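PDB 4RAA: putative exported protein from Bacteroides fragilis, which is of unknown function, a probably exported protein whose chain is built largely as a six-bladed beta-propeller of the YWTD type. Local coordinates for residues Lys98-Val111 with Tyr114-Leu127. Residues are numbered along the deposited sequence; the frame is centred on the assembly and turned at random.
Sequences KNYIAAIDIAQDKV and YNATDFSFLYERRL. With PO4 (phosphate ion), chain B.
Lys-110 reaches Glu-124 with its ammonium: NZ lies 2.8 Å from Glu-124 OE1, a salt bridge made on the syn side of the carboxylate, 21° out of its plane. Both chains start with CG between backbone N and carbonyl carbon and run extended beyond it, meeting obliquely. NZ also donates to Glu-85 O, which helps satisfy this buried charge.

At the same end of the blade Leu-127 lies against the start of strand 110-115. Its CD2 sits 3.5 Å from Val-111 CG2 and 3.6 Å from Ile-104 CG2, the leucine crossing both side chains at about a right angle, while CD1 lies against Asp-109. Strands 110-115 and 121-126 pair antiparallel here, Val-111 N bonding to Arg-125 O (2.7 Å, 174°).

Ile-101 works the far end. CG1 lies beside the backbone N (chi1 -64°), and from there CD1 reaches Ala-116 CA and the edge of the Phe-119 ring, 4.0 Å from CE1.

Arg-125 leads away from segment 98-111 to a phosphate, probably from the crystallisation liquor, NH2 bonding its O4 at 2.7 Å and NE its O3; Arg-125 of the second subunit grips the same ion.

The contact belongs to two successive hairpins, 100-105/110-115 and 110-115/121-126. Strand 72-79 packs on Ile-101 and Phe-119, Trp-144 of strand 142-145 covers Leu-127, and Tyr-123 of the second subunit stacks on Tyr-123 of this chain.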
loop_
_atom_site.group_PDB
_atom_site.type_symbol
_atom_site.label_atom_id
_atom_site.label_comp_id
_atom_site.label_asym_id
_atom_site.label_seq_id
_atom_site.Cartn_x
_atom_site.Cartn_y
_atom_site.Cartn_z
ATOM N N LYS A 98 -11.561 2.257 -14.886
ATOM C CA LYS A 98 -10.466 2.499 -15.844
ATOM C C LYS A 98 -9.606 3.699 -15.424
ATOM O O LYS A 98 -9.434 4.648 -16.184
ATOM C CB LYS A 98 -10.976 2.581 -17.299
ATOM C CG LYS A 98 -11.714 1.317 -17.715
ATOM C CD LYS A 98 -12.377 1.408 -19.075
ATOM C CE LYS A 98 -13.232 0.166 -19.308
ATOM N NZ LYS A 98 -13.928 0.174 -20.620
ATOM N N ASN A 99 -9.139 3.648 -14.173
ATOM C CA ASN A 99 -8.207 4.619 -13.581
ATOM C C ASN A 99 -6.798 4.020 -13.561
ATOM O O ASN A 99 -5.840 4.695 -13.951
ATOM C CB ASN A 99 -8.548 4.934 -12.124
ATOM C CG ASN A 99 -9.915 5.543 -11.946
ATOM O OD1 ASN A 99 -10.712 5.057 -11.141
ATOM N ND2 ASN A 99 -10.198 6.613 -12.683
ATOM N N TYR A 100 -6.684 2.767 -13.086
ATOM C CA TYR A 100 -5.404 2.092 -12.939
ATOM C C TYR A 100 -5.317 0.683 -13.474
ATOM O O TYR A 100 -6.328 0.002 -13.612
ATOM C CB TYR A 100 -5.016 2.045 -11.457
ATOM C CG TYR A 100 -5.850 1.147 -10.535
ATOM C CD1 TYR A 100 -5.591 -0.237 -10.436
ATOM C CD2 TYR A 100 -6.863 1.684 -9.711
ATOM C CE1 TYR A 100 -6.321 -1.052 -9.577
ATOM C CE2 TYR A 100 -7.604 0.868 -8.843
ATOM C CZ TYR A 100 -7.324 -0.501 -8.772
ATOM O OH TYR A 100 -8.039 -1.338 -7.934
ATOM N N ILE A 101 -4.068 0.257 -13.707
ATOM C CA ILE A 101 -3.702 -1.107 -14.104
ATOM C C ILE A 101 -2.804 -1.618 -12.962
ATOM O O ILE A 101 -1.744 -1.049 -12.707
ATOM C CB ILE A 101 -2.939 -1.163 -15.448
ATOM C CG1 ILE A 101 -3.823 -0.667 -16.593
ATOM C CG2 ILE A 101 -2.459 -2.592 -15.731
ATOM C CD1 ILE A 101 -3.040 -0.262 -17.818
ATOM N N ALA A 102 -3.239 -2.689 -12.297
ATOM C CA ALA A 102 -2.554 -3.265 -11.141
ATOM C C ALA A 102 -1.944 -4.606 -11.513
ATOM O O ALA A 102 -2.685 -5.559 -11.756
ATOM C CB ALA A 102 -3.542 -3.443 -9.995
ATOM N N ALA A 103 -0.612 -4.673 -11.561
ATOM C CA ALA A 103 0.113 -5.909 -11.866
ATOM C C ALA A 103 0.654 -6.533 -10.567
ATOM O O ALA A 103 1.137 -5.809 -9.677
ATOM C CB ALA A 103 1.243 -5.622 -12.829
ATOM N N ILE A 104 0.580 -7.870 -10.484
ATOM C CA ILE A 104 1.015 -8.670 -9.328
ATOM C C ILE A 104 2.380 -9.318 -9.588
ATOM O O ILE A 104 2.494 -10.205 -10.437
ATOM C CB ILE A 104 -0.014 -9.784 -8.988
ATOM C CG1 ILE A 104 -1.371 -9.162 -8.631
ATOM C CG2 ILE A 104 0.484 -10.673 -7.834
ATOM C CD1 ILE A 104 -2.495 -10.158 -8.450
ATOM N N ASP A 105 3.381 -8.900 -8.810
ATOM C CA ASP A 105 4.738 -9.427 -8.869
ATOM C C ASP A 105 4.897 -10.471 -7.752
ATOM O O ASP A 105 5.061 -10.102 -6.582
ATOM C CB ASP A 105 5.746 -8.271 -8.713
ATOM C CG ASP A 105 7.205 -8.700 -8.889
ATOM O OD1 ASP A 105 7.501 -9.880 -9.179
ATOM O OD2 ASP A 105 8.082 -7.826 -8.755
ATOM N N ILE A 106 4.826 -11.762 -8.116
ATOM C CA ILE A 106 5.011 -12.885 -7.156
ATOM C C ILE A 106 6.461 -13.106 -6.681
ATOM O O ILE A 106 6.681 -13.795 -5.689
ATOM C CB ILE A 106 4.428 -14.241 -7.651
ATOM C CG1 ILE A 106 5.054 -14.714 -8.995
ATOM C CG2 ILE A 106 2.920 -14.138 -7.742
ATOM C CD1 ILE A 106 4.724 -16.148 -9.387
ATOM N N ALA A 107 7.432 -12.537 -7.386
ATOM C CA ALA A 107 8.833 -12.664 -7.011
ATOM C C ALA A 107 9.167 -11.754 -5.839
ATOM O O ALA A 107 9.854 -12.180 -4.913
ATOM C CB ALA A 107 9.738 -12.354 -8.195
ATOM N N GLN A 108 8.694 -10.505 -5.899
ATOM C CA GLN A 108 8.959 -9.490 -4.867
ATOM C C GLN A 108 7.806 -9.229 -3.878
ATOM O O GLN A 108 7.920 -8.324 -3.041
ATOM C CB GLN A 108 9.436 -8.197 -5.541
ATOM C CG GLN A 108 10.743 -8.402 -6.284
ATOM C CD GLN A 108 11.335 -7.130 -6.852
ATOM O OE1 GLN A 108 12.465 -6.769 -6.522
ATOM N NE2 GLN A 108 10.580 -6.443 -7.708
ATOM N N ASP A 109 6.739 -10.041 -3.943
ATOM C CA ASP A 109 5.578 -9.955 -3.029
ATOM C C ASP A 109 4.969 -8.563 -2.950
ATOM O O ASP A 109 4.783 -8.005 -1.863
ATOM C CB ASP A 109 5.944 -10.500 -1.636
ATOM C CG ASP A 109 6.145 -11.998 -1.641
ATOM O OD1 ASP A 109 5.126 -12.715 -1.805
ATOM O OD2 ASP A 109 7.302 -12.450 -1.459
ATOM N N LYS A 110 4.689 -8.008 -4.132
ATOM C CA LYS A 110 4.076 -6.684 -4.254
ATOM C C LYS A 110 3.108 -6.550 -5.434
ATOM O O LYS A 110 3.113 -7.358 -6.358
ATOM C CB LYS A 110 5.152 -5.596 -4.310
ATOM C CG LYS A 110 6.208 -5.778 -5.390
ATOM C CD LYS A 110 7.025 -4.499 -5.552
ATOM C CE LYS A 110 8.110 -4.655 -6.610
ATOM N NZ LYS A 110 8.825 -3.386 -6.939
ATOM N N VAL A 111 2.279 -5.517 -5.345
ATOM C CA VAL A 111 1.282 -5.139 -6.340
ATOM C C VAL A 111 1.736 -3.778 -6.844
ATOM O O VAL A 111 1.976 -2.890 -6.027
ATOM C CB VAL A 111 -0.118 -4.944 -5.694
ATOM C CG1 VAL A 111 -1.174 -4.661 -6.755
ATOM C CG2 VAL A 111 -0.516 -6.172 -4.893
ATOM N N TYR A 114 -0.224 1.207 -12.041
ATOM C CA TYR A 114 0.130 2.112 -13.127
ATOM C C TYR A 114 -1.143 2.812 -13.609
ATOM O O TYR A 114 -2.252 2.336 -13.362
ATOM C CB TYR A 114 0.768 1.336 -14.278
ATOM C CG TYR A 114 2.032 0.594 -13.908
ATOM C CD1 TYR A 114 3.285 1.209 -13.990
ATOM C CD2 TYR A 114 1.984 -0.735 -13.488
ATOM C CE1 TYR A 114 4.457 0.521 -13.661
ATOM C CE2 TYR A 114 3.150 -1.434 -13.157
ATOM C CZ TYR A 114 4.376 -0.804 -13.245
ATOM O OH TYR A 114 5.501 -1.500 -12.909
ATOM N N ASN A 115 -0.969 3.943 -14.295
ATOM C CA ASN A 115 -2.086 4.744 -14.843
ATOM C C ASN A 115 -2.688 4.015 -16.043
ATOM O O ASN A 115 -1.947 3.589 -16.937
ATOM C CB ASN A 115 -1.571 6.124 -15.283
ATOM C CG ASN A 115 -2.681 7.111 -15.586
ATOM O OD1 ASN A 115 -3.354 6.998 -16.599
ATOM N ND2 ASN A 115 -2.826 8.125 -14.737
ATOM N N ALA A 116 -4.015 3.885 -16.071
ATOM C CA ALA A 116 -4.709 3.208 -17.179
ATOM C C ALA A 116 -4.673 3.994 -18.488
ATOM O O ALA A 116 -4.767 3.392 -19.551
ATOM C CB ALA A 116 -6.149 2.898 -16.803
ATOM N N THR A 117 -4.533 5.322 -18.399
ATOM C CA THR A 117 -4.491 6.225 -19.560
ATOM C C THR A 117 -3.064 6.398 -20.114
ATOM O O THR A 117 -2.819 6.012 -21.255
ATOM C CB THR A 117 -5.108 7.612 -19.210
ATOM O OG1 THR A 117 -6.378 7.420 -18.579
ATOM C CG2 THR A 117 -5.277 8.511 -20.446
ATOM N N ASP A 118 -2.139 6.957 -19.315
ATOM C CA ASP A 118 -0.737 7.242 -19.771
ATOM C C ASP A 118 0.355 6.199 -19.449
ATOM O O ASP A 118 1.492 6.368 -19.866
ATOM C CB ASP A 118 -0.290 8.681 -19.387
ATOM C CG ASP A 118 -0.116 8.904 -17.886
ATOM O OD1 ASP A 118 0.251 7.973 -17.141
ATOM O OD2 ASP A 118 -0.307 10.058 -17.451
ATOM N N PHE A 119 0.009 5.158 -18.688
ATOM C CA PHE A 119 0.917 4.021 -18.322
ATOM C C PHE A 119 2.086 4.303 -17.352
ATOM O O PHE A 119 2.916 3.408 -17.115
ATOM C CB PHE A 119 1.399 3.243 -19.569
ATOM C CG PHE A 119 0.293 2.902 -20.535
ATOM C CD1 PHE A 119 -0.844 2.204 -20.101
ATOM C CD2 PHE A 119 0.384 3.261 -21.888
ATOM C CE1 PHE A 119 -1.873 1.892 -20.988
ATOM C CE2 PHE A 119 -0.640 2.945 -22.783
ATOM C CZ PHE A 119 -1.768 2.257 -22.334
ATOM N N SER A 120 2.122 5.508 -16.765
ATOM C CA SER A 120 3.158 5.882 -15.802
ATOM C C SER A 120 2.854 5.219 -14.455
ATOM O O SER A 120 1.711 4.838 -14.179
ATOM C CB SER A 120 3.254 7.404 -15.640
ATOM O OG SER A 120 2.035 7.962 -15.162
ATOM N N PHE A 121 3.888 5.088 -13.629
ATOM C CA PHE A 121 3.779 4.450 -12.312
ATOM C C PHE A 121 3.083 5.385 -11.305
ATOM O O PHE A 121 3.393 6.576 -11.248
ATOM C CB PHE A 121 5.180 4.015 -11.843
ATOM C CG PHE A 121 5.209 3.394 -10.480
ATOM C CD1 PHE A 121 4.440 2.267 -10.199
ATOM C CD2 PHE A 121 6.044 3.906 -9.481
ATOM C CE1 PHE A 121 4.458 1.695 -8.924
ATOM C CE2 PHE A 121 6.079 3.330 -8.215
ATOM C CZ PHE A 121 5.286 2.224 -7.935
ATOM N N LEU A 122 2.131 4.832 -10.544
ATOM C CA LEU A 122 1.373 5.553 -9.510
ATOM C C LEU A 122 1.899 5.226 -8.111
ATOM O O LEU A 122 2.354 6.126 -7.403
ATOM C CB LEU A 122 -0.127 5.238 -9.605
ATOM C CG LEU A 122 -1.000 6.091 -10.520
ATOM C CD1 LEU A 122 -0.365 6.348 -11.869
ATOM C CD2 LEU A 122 -2.363 5.431 -10.672
ATOM N N TYR A 123 1.816 3.952 -7.718
ATOM C CA TYR A 123 2.289 3.492 -6.396
ATOM C C TYR A 123 2.352 1.979 -6.300
ATOM O O TYR A 123 1.784 1.294 -7.147
ATOM C CB TYR A 123 1.379 4.002 -5.272
ATOM C CG TYR A 123 -0.039 3.452 -5.273
ATOM C CD1 TYR A 123 -1.016 3.967 -6.132
ATOM C CD2 TYR A 123 -0.414 2.428 -4.387
ATOM C CE1 TYR A 123 -2.319 3.475 -6.121
ATOM C CE2 TYR A 123 -1.709 1.927 -4.364
ATOM C CZ TYR A 123 -2.662 2.449 -5.225
ATOM O OH TYR A 123 -3.942 1.936 -5.183
ATOM N N GLU A 124 3.034 1.467 -5.272
ATOM C CA GLU A 124 3.143 0.013 -5.044
ATOM C C GLU A 124 2.863 -0.341 -3.594
ATOM O O GLU A 124 3.242 0.400 -2.687
ATOM C CB GLU A 124 4.516 -0.550 -5.471
ATOM C CG GLU A 124 5.729 -0.063 -4.665
ATOM C CD GLU A 124 7.068 -0.618 -5.144
ATOM O OE1 GLU A 124 7.128 -1.360 -6.146
ATOM O OE2 GLU A 124 8.089 -0.291 -4.506
ATOM N N ARG A 125 2.219 -1.490 -3.402
ATOM C CA ARG A 125 1.885 -2.032 -2.081
ATOM C C ARG A 125 2.330 -3.478 -2.005
ATOM O O ARG A 125 2.557 -4.103 -3.037
ATOM C CB ARG A 125 0.382 -2.011 -1.869
ATOM C CG ARG A 125 -0.243 -0.643 -1.925
ATOM C CD ARG A 125 -1.735 -0.753 -1.650
ATOM N NE ARG A 125 -2.016 -1.305 -0.325
ATOM C CZ ARG A 125 -3.186 -1.783 0.084
ATOM N NH1 ARG A 125 -4.250 -1.813 -0.721
ATOM N NH2 ARG A 125 -3.292 -2.270 1.319
ATOM N N ARG A 126 2.412 -4.017 -0.792
ATOM C CA ARG A 126 2.771 -5.424 -0.608
ATOM C C ARG A 126 1.535 -6.284 -0.755
ATOM O O ARG A 126 0.427 -5.856 -0.405
ATOM C CB ARG A 126 3.376 -5.683 0.764
ATOM C CG ARG A 126 4.690 -4.981 0.965
ATOM C CD ARG A 126 5.208 -5.178 2.369
ATOM N NE ARG A 126 4.321 -4.620 3.389
ATOM C CZ ARG A 126 4.556 -4.658 4.701
ATOM N NH1 ARG A 126 5.668 -5.219 5.190
ATOM N NH2 ARG A 126 3.667 -4.115 5.542
ATOM N N LEU A 127 1.737 -7.501 -1.268
ATOM C CA LEU A 127 0.672 -8.474 -1.374
ATOM C C LEU A 127 0.259 -8.791 0.044
ATOM O O LEU A 127 1.124 -8.945 0.902
ATOM C CB LEU A 127 1.131 -9.784 -2.013
ATOM C CG LEU A 127 1.556 -9.867 -3.476
ATOM C CD1 LEU A 127 2.031 -11.286 -3.744
ATOM C CD2 LEU A 127 0.436 -9.485 -4.441
HETATM P P PO4 B . 0.265 -2.684 2.530
HETATM O O1 PO4 B . 0.328 -4.096 1.993
HETATM O O2 PO4 B . 1.212 -2.529 3.705
HETATM O O3 PO4 B . 0.657 -1.697 1.458
HETATM O O4 PO4 B . -1.161 -2.408 2.944
#